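PDB 5AEG: sulfoquinovosidase from Escherichia coli, which hydrolyses sulfoquinovosyl diacylglycerides and simple sulfoquinovosides, releasing sulfoquinovose for breakdown as a source of carbon and sulfur. Local coordinates for residues 126-131 and 188-193; 230-235 and 593-598; 234-239 and 493-498. All coordinates share one frame; numbering follows the deposited sequence.

The three contacts form one cluster, with neighbouring centres about 11 to 12 Å apart, on the same side of the chain's centre. Contact 1 comes first in sequence and pairs strands 129-133 and 186-189 within the N-terminal mutarotase-like domain. Contacts 2 and 3 open later from a common element, helix 232-243, and share Ser234 and Leu235. The start of that helix meets a loop of the C-terminal domain in contact 2; further along, it packs on the end of helix 486-495, from the TIM-barrel domain, in contact 3. Lys192 of contact 1 forms a salt bridge with Glu595 of contact 2. Parts of the chain widely separated in sequence are thereby joined around one helix.

Contact 1: residues 126-131 and 188-193; sequences EDHIYG and VSTQKY
Asp127 OD2 is gripped from several sides. Gln191 NE2 donates to it at 2.7 Å, a nearly straight bond (166°) that uses the syn lone pair of the carboxylate oxygen and lies close to the amide plane. The two flat groups are nevertheless turned 58° apart. A water bridges the same oxygen to Ser189 OG, and the backbone N of Gln124 is a further donor; the other oxygen, OD1, reaches Thr190 OG1 through a second water. Ser189 OG in turn accepts from Gln191 N, 3.0 Å away, closing an ST turn at the base of the glutamine.

Thr190 exchanges two bonds with His128. Its OG1, set between the backbone N and the carbonyl carbon (chi1 56°), accepts from His128 N at 2.9 Å, while Thr190 N returns a bond of 3.0 Å to His128 O. Its CG2 comes to the edge of the Tyr130 ring, in plane, 3.7 Å from CE2, and also touches His128 CB.

Beyond these polar bonds the strands pair in antiparallel fashion. Tyr130 and Val188 make a hydrogen-bonded pair, with Tyr130 N 2.9 Å from Val188 O and Val188 N 2.8 Å from Tyr130 O. Ile129 and Ser189 form the adjoining non-hydrogen-bonded pair, where Ile129 CD1 rests 3.8 Å from Ser189 CA.

Tyr130 OH bonds to Tyr601 O, and His128 ND1 to Asp140. Within this mutarotase-like beta domain, Tyr130 and Val188 touch Met495 of helix 486-495, Val188 also meets Leu235 of helix 232-243, and Ile129, on the other face, touches His213 of strand 212-217.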
loop_
_atom_site.group_PDB
_atom_site.type_symbol
_atom_site.label_atom_id
_atom_site.label_comp_id
_atom_site.label_asym_id
_atom_site.label_seq_id
_atom_site.Cartn_x
_atom_site.Cartn_y
_atom_site.Cartn_z
ATOM N N GLU A 126 -20.211 -13.221 -13.454
ATOM C CA GLU A 126 -19.169 -14.093 -12.845
ATOM C C GLU A 126 -17.773 -13.447 -12.640
ATOM O O GLU A 126 -16.896 -14.034 -12.001
ATOM C CB GLU A 126 -18.960 -15.357 -13.681
ATOM C CG GLU A 126 -18.462 -15.081 -15.065
ATOM C CD GLU A 126 -19.623 -14.917 -16.134
ATOM O OE1 GLU A 126 -20.823 -14.604 -15.818
ATOM O OE2 GLU A 126 -19.298 -15.112 -17.310
ATOM N N ASP A 127 -17.542 -12.260 -13.177
ATOM C CA ASP A 127 -16.221 -11.719 -13.142
ATOM C C ASP A 127 -15.818 -11.389 -11.675
ATOM O O ASP A 127 -16.633 -10.902 -10.917
ATOM C CB ASP A 127 -16.127 -10.422 -13.949
ATOM C CG ASP A 127 -16.398 -10.603 -15.442
ATOM O OD1 ASP A 127 -16.258 -11.728 -15.970
ATOM O OD2 ASP A 127 -16.627 -9.568 -16.103
ATOM N N HIS A 128 -14.552 -11.591 -11.342
ATOM C CA HIS A 128 -13.967 -10.992 -10.126
ATOM C C HIS A 128 -13.131 -9.824 -10.501
ATOM O O HIS A 128 -12.666 -9.678 -11.662
ATOM C CB HIS A 128 -13.127 -12.048 -9.326
ATOM C CG HIS A 128 -13.871 -13.307 -9.062
ATOM N ND1 HIS A 128 -14.729 -13.468 -7.993
ATOM C CD2 HIS A 128 -13.946 -14.478 -9.775
ATOM C CE1 HIS A 128 -15.251 -14.697 -8.006
ATOM N NE2 HIS A 128 -14.814 -15.314 -9.092
ATOM N N ILE A 129 -12.800 -9.002 -9.483
ATOM C CA ILE A 129 -12.092 -7.791 -9.696
ATOM C C ILE A 129 -11.060 -7.644 -8.544
ATOM O O ILE A 129 -11.428 -7.828 -7.363
ATOM C CB ILE A 129 -13.061 -6.602 -9.658
ATOM C CG1 ILE A 129 -14.078 -6.573 -10.849
ATOM C CG2 ILE A 129 -12.303 -5.305 -9.673
ATOM C CD1 ILE A 129 -13.375 -6.315 -12.188
ATOM N N TYR A 130 -9.856 -7.298 -8.894
ATOM C CA TYR A 130 -8.782 -7.177 -7.914
ATOM C C TYR A 130 -8.042 -5.863 -8.137
ATOM O O TYR A 130 -8.035 -5.282 -9.250
ATOM C CB TYR A 130 -7.790 -8.344 -8.065
ATOM C CG TYR A 130 -8.444 -9.637 -7.979
ATOM C CD1 TYR A 130 -8.774 -10.213 -6.765
ATOM C CD2 TYR A 130 -8.805 -10.317 -9.144
ATOM C CE1 TYR A 130 -9.481 -11.419 -6.695
ATOM C CE2 TYR A 130 -9.473 -11.523 -9.103
ATOM C CZ TYR A 130 -9.844 -12.067 -7.886
ATOM O OH TYR A 130 -10.494 -13.240 -7.786
ATOM N N GLY A 131 -7.418 -5.415 -7.063
ATOM C CA GLY A 131 -6.574 -4.255 -7.111
ATOM C C GLY A 131 -7.146 -3.076 -6.368
ATOM O O GLY A 131 -7.558 -3.159 -5.203
ATOM N N VAL A 188 -7.865 -5.000 -12.045
ATOM C CA VAL A 188 -7.753 -6.223 -12.885
ATOM C C VAL A 188 -9.062 -6.931 -12.832
ATOM O O VAL A 188 -9.628 -7.219 -11.776
ATOM C CB VAL A 188 -6.680 -7.153 -12.364
ATOM C CG1 VAL A 188 -6.689 -8.520 -13.006
ATOM C CG2 VAL A 188 -5.366 -6.541 -12.629
ATOM N N SER A 189 -9.511 -7.375 -14.009
ATOM C CA SER A 189 -10.701 -8.189 -14.112
ATOM C C SER A 189 -10.300 -9.645 -14.500
ATOM O O SER A 189 -9.303 -9.844 -15.221
ATOM C CB SER A 189 -11.563 -7.650 -15.316
ATOM O OG SER A 189 -12.601 -8.615 -15.620
ATOM N N THR A 190 -11.155 -10.582 -14.124
ATOM C CA THR A 190 -10.965 -11.981 -14.555
ATOM C C THR A 190 -11.297 -12.233 -16.046
ATOM O O THR A 190 -11.096 -13.348 -16.480
ATOM C CB THR A 190 -11.626 -12.975 -13.639
ATOM O OG1 THR A 190 -13.014 -12.725 -13.474
ATOM C CG2 THR A 190 -10.891 -12.968 -12.233
ATOM N N GLN A 191 -11.761 -11.205 -16.790
ATOM C CA GLN A 191 -11.688 -11.236 -18.298
ATOM C C GLN A 191 -10.283 -11.008 -18.784
ATOM O O GLN A 191 -10.039 -10.864 -19.952
ATOM C CB GLN A 191 -12.654 -10.206 -18.838
ATOM C CG GLN A 191 -14.094 -10.560 -18.489
ATOM C CD GLN A 191 -15.134 -9.811 -19.353
ATOM O OE1 GLN A 191 -14.921 -9.570 -20.500
ATOM N NE2 GLN A 191 -16.221 -9.400 -18.748
ATOM N N LYS A 192 -9.306 -10.906 -17.843
ATOM C CA LYS A 192 -7.909 -10.804 -18.100
ATOM C C LYS A 192 -7.499 -9.508 -18.818
ATOM O O LYS A 192 -6.885 -9.500 -19.919
ATOM C CB LYS A 192 -7.366 -12.084 -18.784
ATOM C CG LYS A 192 -7.288 -13.250 -17.828
ATOM C CD LYS A 192 -6.689 -14.492 -18.499
ATOM C CE LYS A 192 -6.611 -15.656 -17.534
ATOM N NZ LYS A 192 -5.974 -16.802 -18.253
ATOM N N TYR A 193 -7.902 -8.383 -18.219
ATOM C CA TYR A 193 -7.433 -7.101 -18.626
ATOM C C TYR A 193 -7.212 -6.301 -17.351
ATOM O O TYR A 193 -7.761 -6.660 -16.302
ATOM C CB TYR A 193 -8.411 -6.378 -19.520
ATOM C CG TYR A 193 -9.721 -5.938 -18.901
ATOM C CD1 TYR A 193 -9.806 -4.739 -18.176
ATOM C CD2 TYR A 193 -10.885 -6.666 -19.053
ATOM C CE1 TYR A 193 -11.026 -4.323 -17.623
ATOM C CE2 TYR A 193 -12.110 -6.225 -18.548
ATOM C CZ TYR A 193 -12.142 -5.017 -17.793
ATOM O OH TYR A 193 -13.344 -4.586 -17.189
HETATM O O HOH W 1 -15.087 -7.428 -15.883
HETATM O O HOH W 2 -14.544 -13.734 -15.449
#

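Contact 2: residues 230-235 and 593-598; sequences DTYISL and HYEDDA
Glu595 reaches from a type I beta turn, Tyr594 to Asp597, to the N-terminus of helix 232-243, whose N-cap is Thr231. Its CB is directed toward the helix, and CG lies 3.9 Å from Tyr232 CD2. With CD anti to CA (chi2 -165°), the extended chain brings CD to 3.7 Å from that same ring atom, the carboxylate plane standing 68° from the ring.

At the tip the two oxygens divide their work. OE2 accepts from Tyr232 N at 3.0 Å, met nearly along the C-O axis, and the bond is close to straight (164°). A water also donates to OE2, 2.7 Å away, and accepts from Ile233 N. OE1 forms a salt bridge with Lys192, whose NZ bonds to Asp230 O as well. Since Thr231 OG1 accepts from Ser234 N at 3.0 Å, the first three amides of the helix all find acceptors: a remote carboxylate, a water held by it, and the N-cap hydroxyl. The positive end of the helix dipole and the lysine would both probably favour an ionised Glu595.

The loop of the C-terminal domain thus reaches the helix through a hydrogen bond to a backbone N-H and a bridging water, and the neighbouring Lys192 through a salt bridge, with apolar contact alongside. Phe591 meets the Tyr232 ring edge-to-face. His593, bonded through NE2 to Arg588, crosses Ile233 at about a right angle, its CE1 lying 3.4 Å from Ile233 CD1.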
loop_
_atom_site.group_PDB
_atom_site.type_symbol
_atom_site.label_atom_id
_atom_site.label_comp_id
_atom_site.label_asym_id
_atom_site.label_seq_id
_atom_site.Cartn_x
_atom_site.Cartn_y
_atom_site.Cartn_z
ATOM N N ASP A 230 -2.961 -13.112 -21.817
ATOM C CA ASP A 230 -3.316 -14.512 -21.787
ATOM C C ASP A 230 -3.249 -15.133 -20.434
ATOM O O ASP A 230 -4.071 -16.064 -20.138
ATOM C CB ASP A 230 -2.394 -15.336 -22.725
ATOM C CG ASP A 230 -2.757 -15.110 -24.214
ATOM O OD1 ASP A 230 -3.920 -14.619 -24.470
ATOM O OD2 ASP A 230 -1.884 -15.374 -25.078
ATOM N N THR A 231 -2.389 -14.565 -19.579
ATOM C CA THR A 231 -2.260 -15.029 -18.178
ATOM C C THR A 231 -2.169 -13.805 -17.226
ATOM O O THR A 231 -1.768 -12.722 -17.629
ATOM C CB THR A 231 -0.979 -15.835 -17.957
ATOM O OG1 THR A 231 0.132 -15.003 -18.214
ATOM C CG2 THR A 231 -0.889 -17.073 -18.900
ATOM N N TYR A 232 -2.493 -14.035 -15.978
ATOM C CA TYR A 232 -2.310 -12.943 -14.948
ATOM C C TYR A 232 -0.900 -12.541 -14.809
ATOM O O TYR A 232 -0.599 -11.345 -14.641
ATOM C CB TYR A 232 -2.937 -13.333 -13.548
ATOM C CG TYR A 232 -4.387 -13.506 -13.689
ATOM C CD1 TYR A 232 -5.235 -12.390 -13.849
ATOM C CD2 TYR A 232 -4.952 -14.756 -13.705
ATOM C CE1 TYR A 232 -6.603 -12.550 -14.070
ATOM C CE2 TYR A 232 -6.299 -14.924 -13.910
ATOM C CZ TYR A 232 -7.126 -13.815 -14.085
ATOM O OH TYR A 232 -8.441 -14.031 -14.339
ATOM N N ILE A 233 0.021 -13.522 -14.829
ATOM C CA ILE A 233 1.414 -13.206 -14.761
ATOM C C ILE A 233 1.869 -12.251 -15.876
ATOM O O ILE A 233 2.638 -11.288 -15.643
ATOM C CB ILE A 233 2.252 -14.532 -14.746
ATOM C CG1 ILE A 233 2.111 -15.182 -13.367
ATOM C CG2 ILE A 233 3.688 -14.285 -15.102
ATOM C CD1 ILE A 233 2.674 -16.566 -13.310
ATOM N N SER A 234 1.412 -12.534 -17.105
ATOM C CA SER A 234 1.710 -11.643 -18.234
ATOM C C SER A 234 1.039 -10.260 -18.020
ATOM O O SER A 234 1.588 -9.243 -18.324
ATOM C CB SER A 234 1.205 -12.279 -19.582
ATOM O OG SER A 234 1.527 -11.367 -20.599
ATOM N N LEU A 235 -0.185 -10.307 -17.531
ATOM C CA LEU A 235 -0.920 -9.076 -17.258
ATOM C C LEU A 235 -0.139 -8.159 -16.297
ATOM O O LEU A 235 -0.005 -6.966 -16.556
ATOM C CB LEU A 235 -2.320 -9.398 -16.823
ATOM C CG LEU A 235 -3.235 -8.177 -16.788
ATOM C CD1 LEU A 235 -3.472 -7.645 -18.211
ATOM C CD2 LEU A 235 -4.530 -8.515 -16.114
ATOM N N HIS A 593 -0.941 -18.908 -10.222
ATOM C CA HIS A 593 -0.337 -20.214 -10.588
ATOM C C HIS A 593 -1.316 -21.331 -10.718
ATOM O O HIS A 593 -0.900 -22.390 -11.154
ATOM C CB HIS A 593 0.803 -20.585 -9.644
ATOM C CG HIS A 593 1.918 -19.642 -9.685
ATOM N ND1 HIS A 593 2.659 -19.404 -10.843
ATOM C CD2 HIS A 593 2.407 -18.787 -8.734
ATOM C CE1 HIS A 593 3.571 -18.482 -10.587
ATOM N NE2 HIS A 593 3.443 -18.104 -9.311
ATOM N N TYR A 594 -2.574 -21.172 -10.287
ATOM C CA TYR A 594 -3.635 -22.196 -10.282
ATOM C C TYR A 594 -4.847 -21.541 -10.954
ATOM O O TYR A 594 -5.910 -21.514 -10.429
ATOM C CB TYR A 594 -3.947 -22.752 -8.832
ATOM C CG TYR A 594 -2.700 -23.369 -8.264
ATOM C CD1 TYR A 594 -2.383 -24.723 -8.533
ATOM C CD2 TYR A 594 -1.764 -22.611 -7.572
ATOM C CE1 TYR A 594 -1.147 -25.268 -8.137
ATOM C CE2 TYR A 594 -0.548 -23.164 -7.108
ATOM C CZ TYR A 594 -0.265 -24.511 -7.342
ATOM O OH TYR A 594 0.944 -25.077 -7.018
ATOM N N GLU A 595 -4.654 -21.029 -12.175
ATOM C CA GLU A 595 -5.692 -20.246 -12.871
ATOM C C GLU A 595 -6.973 -20.946 -13.104
ATOM O O GLU A 595 -8.027 -20.303 -13.081
ATOM C CB GLU A 595 -5.185 -19.730 -14.240
ATOM C CG GLU A 595 -4.259 -18.555 -14.178
ATOM C CD GLU A 595 -4.084 -17.886 -15.532
ATOM O OE1 GLU A 595 -4.796 -18.302 -16.503
ATOM O OE2 GLU A 595 -3.310 -16.910 -15.631
ATOM N N ASP A 596 -6.921 -22.289 -13.254
ATOM C CA ASP A 596 -8.097 -23.063 -13.575
ATOM C C ASP A 596 -8.871 -23.434 -12.340
ATOM O O ASP A 596 -9.893 -24.048 -12.458
ATOM C CB ASP A 596 -7.694 -24.319 -14.404
ATOM C CG ASP A 596 -6.632 -25.188 -13.682
ATOM O OD1 ASP A 596 -5.849 -24.687 -12.746
ATOM O OD2 ASP A 596 -6.527 -26.360 -14.111
ATOM N N ASP A 597 -8.377 -23.104 -11.126
ATOM C CA ASP A 597 -9.057 -23.474 -9.891
ATOM C C ASP A 597 -9.972 -22.327 -9.437
ATOM O O ASP A 597 -9.471 -21.263 -8.949
ATOM C CB ASP A 597 -8.040 -23.869 -8.813
ATOM C CG ASP A 597 -8.655 -24.366 -7.551
ATOM O OD1 ASP A 597 -9.781 -23.945 -7.211
ATOM O OD2 ASP A 597 -8.002 -25.152 -6.791
ATOM N N ALA A 598 -11.284 -22.540 -9.592
ATOM C CA ALA A 598 -12.297 -21.490 -9.286
ATOM C C ALA A 598 -12.278 -20.997 -7.822
ATOM O O ALA A 598 -12.480 -19.817 -7.552
ATOM C CB ALA A 598 -13.698 -21.972 -9.642
HETATM O O HOH W 3 -0.906 -16.499 -14.375
#

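Contact 3: residues 234-239 and 493-498; sequences SLLEKL and LAMTGH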
loop_
_atom_site.group_PDB
_atom_site.type_symbol
_atom_site.label_atom_id
_atom_site.label_comp_id
_atom_site.label_asym_id
_atom_site.label_seq_id
_atom_site.Cartn_x
_atom_site.Cartn_y
_atom_site.Cartn_z
ATOM N N SER A 234 1.412 -12.534 -17.105
ATOM C CA SER A 234 1.710 -11.643 -18.234
ATOM C C SER A 234 1.039 -10.260 -18.020
ATOM O O SER A 234 1.588 -9.243 -18.324
ATOM C CB SER A 234 1.205 -12.279 -19.582
ATOM O OG SER A 234 1.527 -11.367 -20.599
ATOM N N LEU A 235 -0.185 -10.307 -17.531
ATOM C CA LEU A 235 -0.920 -9.076 -17.258
ATOM C C LEU A 235 -0.139 -8.159 -16.297
ATOM O O LEU A 235 -0.005 -6.966 -16.556
ATOM C CB LEU A 235 -2.320 -9.398 -16.823
ATOM C CG LEU A 235 -3.235 -8.177 -16.788
ATOM C CD1 LEU A 235 -3.472 -7.645 -18.211
ATOM C CD2 LEU A 235 -4.530 -8.515 -16.114
ATOM N N LEU A 236 0.499 -8.731 -15.280
ATOM C CA LEU A 236 1.238 -7.949 -14.282
ATOM C C LEU A 236 2.524 -7.425 -14.817
ATOM O O LEU A 236 2.959 -6.327 -14.488
ATOM C CB LEU A 236 1.436 -8.748 -12.933
ATOM C CG LEU A 236 0.150 -9.080 -12.160
ATOM C CD1 LEU A 236 0.542 -9.797 -10.912
ATOM C CD2 LEU A 236 -0.642 -7.853 -11.763
ATOM N N GLU A 237 3.163 -8.208 -15.689
ATOM C CA GLU A 237 4.271 -7.710 -16.473
ATOM C C GLU A 237 3.856 -6.479 -17.312
ATOM O O GLU A 237 4.573 -5.500 -17.327
ATOM C CB GLU A 237 4.894 -8.822 -17.347
ATOM C CG GLU A 237 6.092 -8.309 -18.122
ATOM C CD GLU A 237 6.778 -9.378 -18.955
ATOM O OE1 GLU A 237 6.158 -10.428 -19.229
ATOM O OE2 GLU A 237 7.929 -9.126 -19.360
ATOM N N LYS A 238 2.711 -6.525 -17.976
ATOM C CA LYS A 238 2.241 -5.362 -18.745
ATOM C C LYS A 238 1.904 -4.204 -17.849
ATOM O O LYS A 238 2.307 -3.073 -18.077
ATOM C CB LYS A 238 1.041 -5.758 -19.616
ATOM C CG LYS A 238 1.554 -6.621 -20.783
ATOM C CD LYS A 238 0.407 -7.213 -21.560
ATOM C CE LYS A 238 0.902 -8.212 -22.642
ATOM N NZ LYS A 238 -0.251 -8.416 -23.555
ATOM N N LEU A 239 1.261 -4.510 -16.715
ATOM C CA LEU A 239 0.837 -3.419 -15.833
ATOM C C LEU A 239 2.003 -2.683 -15.244
ATOM O O LEU A 239 2.020 -1.390 -15.169
ATOM C CB LEU A 239 -0.130 -3.942 -14.734
ATOM C CG LEU A 239 -0.628 -2.883 -13.729
ATOM C CD1 LEU A 239 -1.480 -1.777 -14.404
ATOM C CD2 LEU A 239 -1.508 -3.580 -12.720
ATOM N N LEU A 493 -2.290 -5.049 -3.426
ATOM C CA LEU A 493 -1.121 -4.349 -3.974
ATOM C C LEU A 493 -0.373 -5.116 -5.041
ATOM O O LEU A 493 0.028 -4.538 -6.084
ATOM C CB LEU A 493 -0.134 -3.906 -2.877
ATOM C CG LEU A 493 -0.579 -2.609 -2.215
ATOM C CD1 LEU A 493 0.291 -2.246 -1.046
ATOM C CD2 LEU A 493 -0.563 -1.431 -3.227
ATOM N N ALA A 494 -0.231 -6.400 -4.827
ATOM C CA ALA A 494 0.365 -7.248 -5.835
ATOM C C ALA A 494 -0.292 -7.155 -7.236
ATOM O O ALA A 494 0.413 -7.066 -8.268
ATOM C CB ALA A 494 0.420 -8.676 -5.317
ATOM N N MET A 495 -1.626 -7.112 -7.240
ATOM C CA MET A 495 -2.465 -6.973 -8.418
ATOM C C MET A 495 -2.541 -5.526 -8.925
ATOM O O MET A 495 -3.061 -5.290 -10.006
ATOM C CB MET A 495 -3.876 -7.456 -8.113
ATOM C CG MET A 495 -3.966 -8.943 -7.804
ATOM S SD MET A 495 -3.203 -10.016 -9.062
ATOM C CE MET A 495 -4.445 -9.808 -10.324
ATOM N N THR A 496 -1.959 -4.576 -8.183
ATOM C CA THR A 496 -1.845 -3.185 -8.612
ATOM C C THR A 496 -0.374 -2.881 -8.905
ATOM O O THR A 496 0.079 -1.719 -8.965
ATOM C CB THR A 496 -2.383 -2.214 -7.491
ATOM O OG1 THR A 496 -3.651 -2.669 -7.028
ATOM C CG2 THR A 496 -2.609 -0.838 -8.086
ATOM N N GLY A 497 0.435 -3.915 -9.024
ATOM C CA GLY A 497 1.801 -3.702 -9.395
ATOM C C GLY A 497 2.877 -3.373 -8.432
ATOM O O GLY A 497 3.939 -2.934 -8.849
ATOM N N HIS A 498 2.632 -3.563 -7.144
ATOM C CA HIS A 498 3.675 -3.393 -6.117
ATOM C C HIS A 498 3.792 -4.765 -5.365
ATOM O O HIS A 498 2.809 -5.305 -4.767
ATOM C CB HIS A 498 3.393 -2.248 -5.149
ATOM C CG HIS A 498 4.654 -1.800 -4.459
ATOM N ND1 HIS A 498 5.448 -2.653 -3.706
ATOM C CD2 HIS A 498 5.327 -0.636 -4.537
ATOM C CE1 HIS A 498 6.532 -2.014 -3.309
ATOM N NE2 HIS A 498 6.476 -0.781 -3.790
#
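Leu236, with both methyls, and Leu239, with CD2, lie largely against the backbone of a helix end rather than against side chains. Both methyls of Leu236 lie by one carbonyl oxygen, CD1 3.8 Å and CD2 3.7 Å from Ala494 O, and CD2 also approaches Met495 CA. One turn further on, Leu239 CD2 sits 3.6 Å from Met495 O and borders the peptide between Thr496 and Gly497.

Met495 begins by pointing away from helix 232-243, but its chain bends at chi2 (-53°), which turns the sulfur back: SD comes to 4.2 Å from Leu236 CD1, the two side chains crossing at about a right angle. An alanine at Leu236 would probably open a gap beside Ala494 O and leave the Met495 sulfur without its leucine neighbour.

Strand 186-189 borders the same packing, Thr186 touching both Leu239 and Thr496. The backbone that receives the leucines is itself tightly turned. Leu493 O accepts from Thr496 N and His498 N, which arrive from opposite faces of its plane, and Gly497 N bonds to Ala494 O. With Gly497 at positive phi as the C-prime residue, this is the Schellman motif, here ending helix 486-495 before strand 501-505 of the TIM barrel.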